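PDB 3KST: endo-1,4-beta-xylanase, which probably hydrolyses O-glycosidic bonds in xylan-type plant polysaccharides as a calcium-containing member of glycoside hydrolase family 43. Local coordinates for residues Q173-E178 / P228-Y232. Numbering follows the deposited sequence.
Sequences QCIKAE and PWVKY
Residues 173-175 lie on the outermost strand of one four-stranded antiparallel sheet, and 228-232 carry the short outermost strand 230-231 of the next; the contact is made largely by side chains, with no backbone-to-backbone hydrogen bond across it. The CA atoms come nearest at C174 and W229, 6.5 Å apart. Q173, extended (-89/127), points its CB away; its carbonyl only skirts W229, Q173 O lying 4.3 Å from W229 CD1 near the ring plane. C174 turns to phi/psi -100/-65 and, with I175, faces I154 in a classic beta bulge. Its m rotamer (chi1 -50°) puts SG 4.6 Å from the centroid of the five-membered ring of W229 (chi1 m, chi2 89°), an oblique sulfur-aromatic contact; C174 CB stands 3.6 Å from W229 NE1 and C174 O 3.5 Å from W229 CD1. I175 returns to the extended form (-142/131); as an mm rotamer it sets CD1 4.0 Å from W229 CB and CG2 3.8 Å from K231 CE. Such packing between consecutive four-stranded sheets joins two blades of the five-bladed beta-propeller of family 43, here near the surface; the buried I175 side chain lies about 9 Å from that of E190, the predicted proton donor. K176 points its CB away, and its NZ forms a salt bridge with D150, but its carbonyl faces the other blade: K231, m and then fully extended, donates from NZ to K176 O at 2.8 Å. E178 points its CB toward 228-232, and water 1 links E178 OE2 (2.9 Å) to K231 NZ (2.8 Å), which also forms a salt bridge with E182.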
ATOM      1  N   GLN A 173       5.502   6.351 -17.333  1.00 11.26           N
ATOM      2  CA  GLN A 173       4.438   7.053 -16.638  1.00 11.48           C
ATOM      3  C   GLN A 173       3.133   6.248 -16.700  1.00 11.53           C
ATOM      4  O   GLN A 173       2.647   5.909 -17.801  1.00 11.67           O
ATOM      5  CB  GLN A 173       4.243   8.455 -17.214  1.00 11.10           C
ATOM      6  CG  GLN A 173       3.068   9.174 -16.556  1.00 11.03           C
ATOM      7  CD  GLN A 173       2.945  10.573 -17.028  1.00 12.91           C
ATOM      8  OE1 GLN A 173       3.841  11.375 -16.822  1.00 12.30           O
ATOM      9  NE2 GLN A 173       1.792  10.903 -17.617  1.00 17.33           N
ATOM     10  N   CYS A 174       2.528   6.014 -15.526  1.00 12.19           N
ATOM     11  CA  CYS A 174       1.320   5.181 -15.422  1.00 11.98           C
ATOM     12  C   CYS A 174      -0.010   5.965 -15.322  1.00 11.74           C
ATOM     13  O   CYS A 174      -0.848   5.866 -16.211  1.00 11.85           O
ATOM     14  CB  CYS A 174       1.398   4.194 -14.235  1.00 12.02           C
ATOM     15  SG  CYS A 174       2.936   3.196 -14.150  1.00 16.10           S
ATOM     16  N   ILE A 175      -0.187   6.706 -14.225  1.00 11.69           N
ATOM     17  CA  ILE A 175      -1.458   7.359 -13.901  1.00 11.99           C
ATOM     18  C   ILE A 175      -1.288   8.754 -13.265  1.00 12.22           C
ATOM     19  O   ILE A 175      -0.468   8.934 -12.370  1.00 11.73           O
ATOM     20  CB  ILE A 175      -2.255   6.481 -12.867  1.00 12.17           C
ATOM     21  CG1 ILE A 175      -2.576   5.061 -13.383  1.00 13.75           C
ATOM     22  CG2 ILE A 175      -3.527   7.180 -12.427  1.00 11.08           C
ATOM     23  CD1 ILE A 175      -3.440   5.050 -14.571  1.00 13.67           C
ATOM     24  N   LYS A 176      -2.017   9.740 -13.790  1.00 12.40           N
ATOM     25  CA  LYS A 176      -2.119  11.065 -13.171  1.00 12.32           C
ATOM     26  C   LYS A 176      -3.600  11.399 -12.926  1.00 12.10           C
ATOM     27  O   LYS A 176      -4.483  10.762 -13.512  1.00 11.78           O
ATOM     28  CB  LYS A 176      -1.335  12.137 -13.939  1.00 13.22           C
ATOM     29  CG  LYS A 176      -1.687  12.455 -15.347  1.00 13.46           C
ATOM     30  CD  LYS A 176      -0.547  13.318 -15.899  1.00 16.96           C
ATOM     31  CE  LYS A 176      -0.941  14.271 -16.961  1.00 19.27           C
ATOM     32  NZ  LYS A 176       0.333  14.825 -17.541  1.00 19.67           N
ATOM     33  N   ALA A 177      -3.843  12.342 -12.012  1.00 11.16           N
ATOM     34  CA  ALA A 177      -5.215  12.785 -11.652  1.00 11.80           C
ATOM     35  C   ALA A 177      -5.783  13.574 -12.845  1.00 11.28           C
ATOM     36  O   ALA A 177      -5.217  14.618 -13.227  1.00 11.29           O
ATOM     37  CB  ALA A 177      -5.180  13.599 -10.394  1.00 11.30           C
ATOM     38  N   GLU A 178      -6.865  13.058 -13.458  1.00 12.00           N
ATOM     39  CA  GLU A 178      -7.431  13.581 -14.720  0.50 12.14           C
ATOM     40  C   GLU A 178      -8.945  13.836 -14.757  1.00 12.62           C
ATOM     41  O   GLU A 178      -9.407  14.845 -15.279  1.00 13.62           O
ATOM     42  CB  GLU A 178      -7.125  12.520 -15.776  0.50 12.25           C
ATOM     43  CG  GLU A 178      -5.642  12.204 -15.968  0.50 12.14           C
ATOM     44  CD  GLU A 178      -5.106  12.622 -17.286  0.50 11.68           C
ATOM     45  OE1 GLU A 178      -4.359  13.607 -17.296  0.50 12.04           O
ATOM     46  OE2 GLU A 178      -5.444  11.971 -18.302  0.50 11.62           O
ATOM     47  N   PRO A 228       0.672   0.790 -21.985  1.00 14.05           N
ATOM     48  CA  PRO A 228      -0.164   1.947 -21.580  1.00 14.20           C
ATOM     49  C   PRO A 228      -1.449   1.541 -20.823  1.00 14.41           C
ATOM     50  O   PRO A 228      -1.899   0.405 -20.933  1.00 14.37           O
ATOM     51  CB  PRO A 228      -0.483   2.641 -22.905  1.00 15.01           C
ATOM     52  CG  PRO A 228      -0.399   1.533 -23.907  1.00 14.24           C
ATOM     53  CD  PRO A 228       0.776   0.721 -23.452  1.00 14.91           C
ATOM     54  N   TRP A 229      -2.016   2.484 -20.083  1.00 15.15           N
ATOM     55  CA  TRP A 229      -3.116   2.220 -19.149  1.00 14.69           C
ATOM     56  C   TRP A 229      -4.463   2.845 -19.492  1.00 14.52           C
ATOM     57  O   TRP A 229      -4.508   4.030 -19.867  1.00 15.94           O
ATOM     58  CB  TRP A 229      -2.732   2.722 -17.756  1.00 13.98           C
ATOM     59  CG  TRP A 229      -1.456   2.177 -17.281  1.00 14.48           C
ATOM     60  CD1 TRP A 229      -0.214   2.704 -17.470  1.00 13.21           C
ATOM     61  CD2 TRP A 229      -1.278   0.965 -16.560  1.00 12.24           C
ATOM     62  NE1 TRP A 229       0.735   1.904 -16.878  1.00 14.76           N
ATOM     63  CE2 TRP A 229       0.111   0.814 -16.332  1.00 12.66           C
ATOM     64  CE3 TRP A 229      -2.159  -0.028 -16.087  1.00 13.16           C
ATOM     65  CZ2 TRP A 229       0.640  -0.280 -15.640  1.00 11.33           C
ATOM     66  CZ3 TRP A 229      -1.637  -1.123 -15.414  1.00 12.41           C
ATOM     67  CH2 TRP A 229      -0.242  -1.250 -15.203  1.00 10.21           C
ATOM     68  N   VAL A 230      -5.528   2.036 -19.378  1.00 13.72           N
ATOM     69  CA  VAL A 230      -6.904   2.517 -19.572  0.50 13.75           C
ATOM     70  C   VAL A 230      -7.619   2.388 -18.225  1.00 13.49           C
ATOM     71  O   VAL A 230      -7.650   1.327 -17.622  1.00 12.88           O
ATOM     72  CB  VAL A 230      -7.688   1.816 -20.718  0.50 13.90           C
ATOM     73  CG1 VAL A 230      -6.923   1.959 -22.040  0.50 14.30           C
ATOM     74  CG2 VAL A 230      -7.995   0.357 -20.400  0.50 13.41           C
ATOM     75  N   LYS A 231      -8.149   3.511 -17.746  1.00 13.50           N
ATOM     76  CA  LYS A 231      -8.855   3.584 -16.480  1.00 13.26           C
ATOM     77  C   LYS A 231     -10.227   2.989 -16.638  1.00 13.60           C
ATOM     78  O   LYS A 231     -10.864   3.170 -17.696  1.00 13.73           O
ATOM     79  CB  LYS A 231      -8.997   5.041 -15.988  1.00 13.23           C
ATOM     80  CG  LYS A 231      -7.708   5.638 -15.420  1.00 13.50           C
ATOM     81  CD  LYS A 231      -7.802   7.134 -15.262  1.00 10.90           C
ATOM     82  CE  LYS A 231      -6.511   7.772 -14.717  1.00 10.66           C
ATOM     83  NZ  LYS A 231      -6.557   9.250 -14.662  1.00  7.65           N
ATOM     84  N   TYR A 232     -10.648   2.234 -15.624  1.00 13.82           N
ATOM     85  CA  TYR A 232     -12.011   1.687 -15.548  1.00 13.79           C
ATOM     86  C   TYR A 232     -13.008   2.859 -15.647  1.00 14.56           C
ATOM     87  O   TYR A 232     -12.850   3.865 -14.945  1.00 13.17           O
ATOM     88  CB  TYR A 232     -12.152   0.931 -14.231  1.00 14.78           C
ATOM     89  CG  TYR A 232     -13.522   0.366 -13.930  1.00 15.80           C
ATOM     90  CD1 TYR A 232     -14.228  -0.383 -14.881  1.00 17.87           C
ATOM     91  CD2 TYR A 232     -14.085   0.523 -12.660  1.00 17.68           C
ATOM     92  CE1 TYR A 232     -15.496  -0.919 -14.574  1.00 19.17           C
ATOM     93  CE2 TYR A 232     -15.308  -0.020 -12.339  1.00 18.77           C
ATOM     94  CZ  TYR A 232     -16.013  -0.742 -13.278  1.00 21.06           C
ATOM     95  OH  TYR A 232     -17.249  -1.221 -12.884  1.00 22.27           O
TER
HETATM   96  O   HOH W   1      -7.134   9.890 -17.315  1.00 13.21           O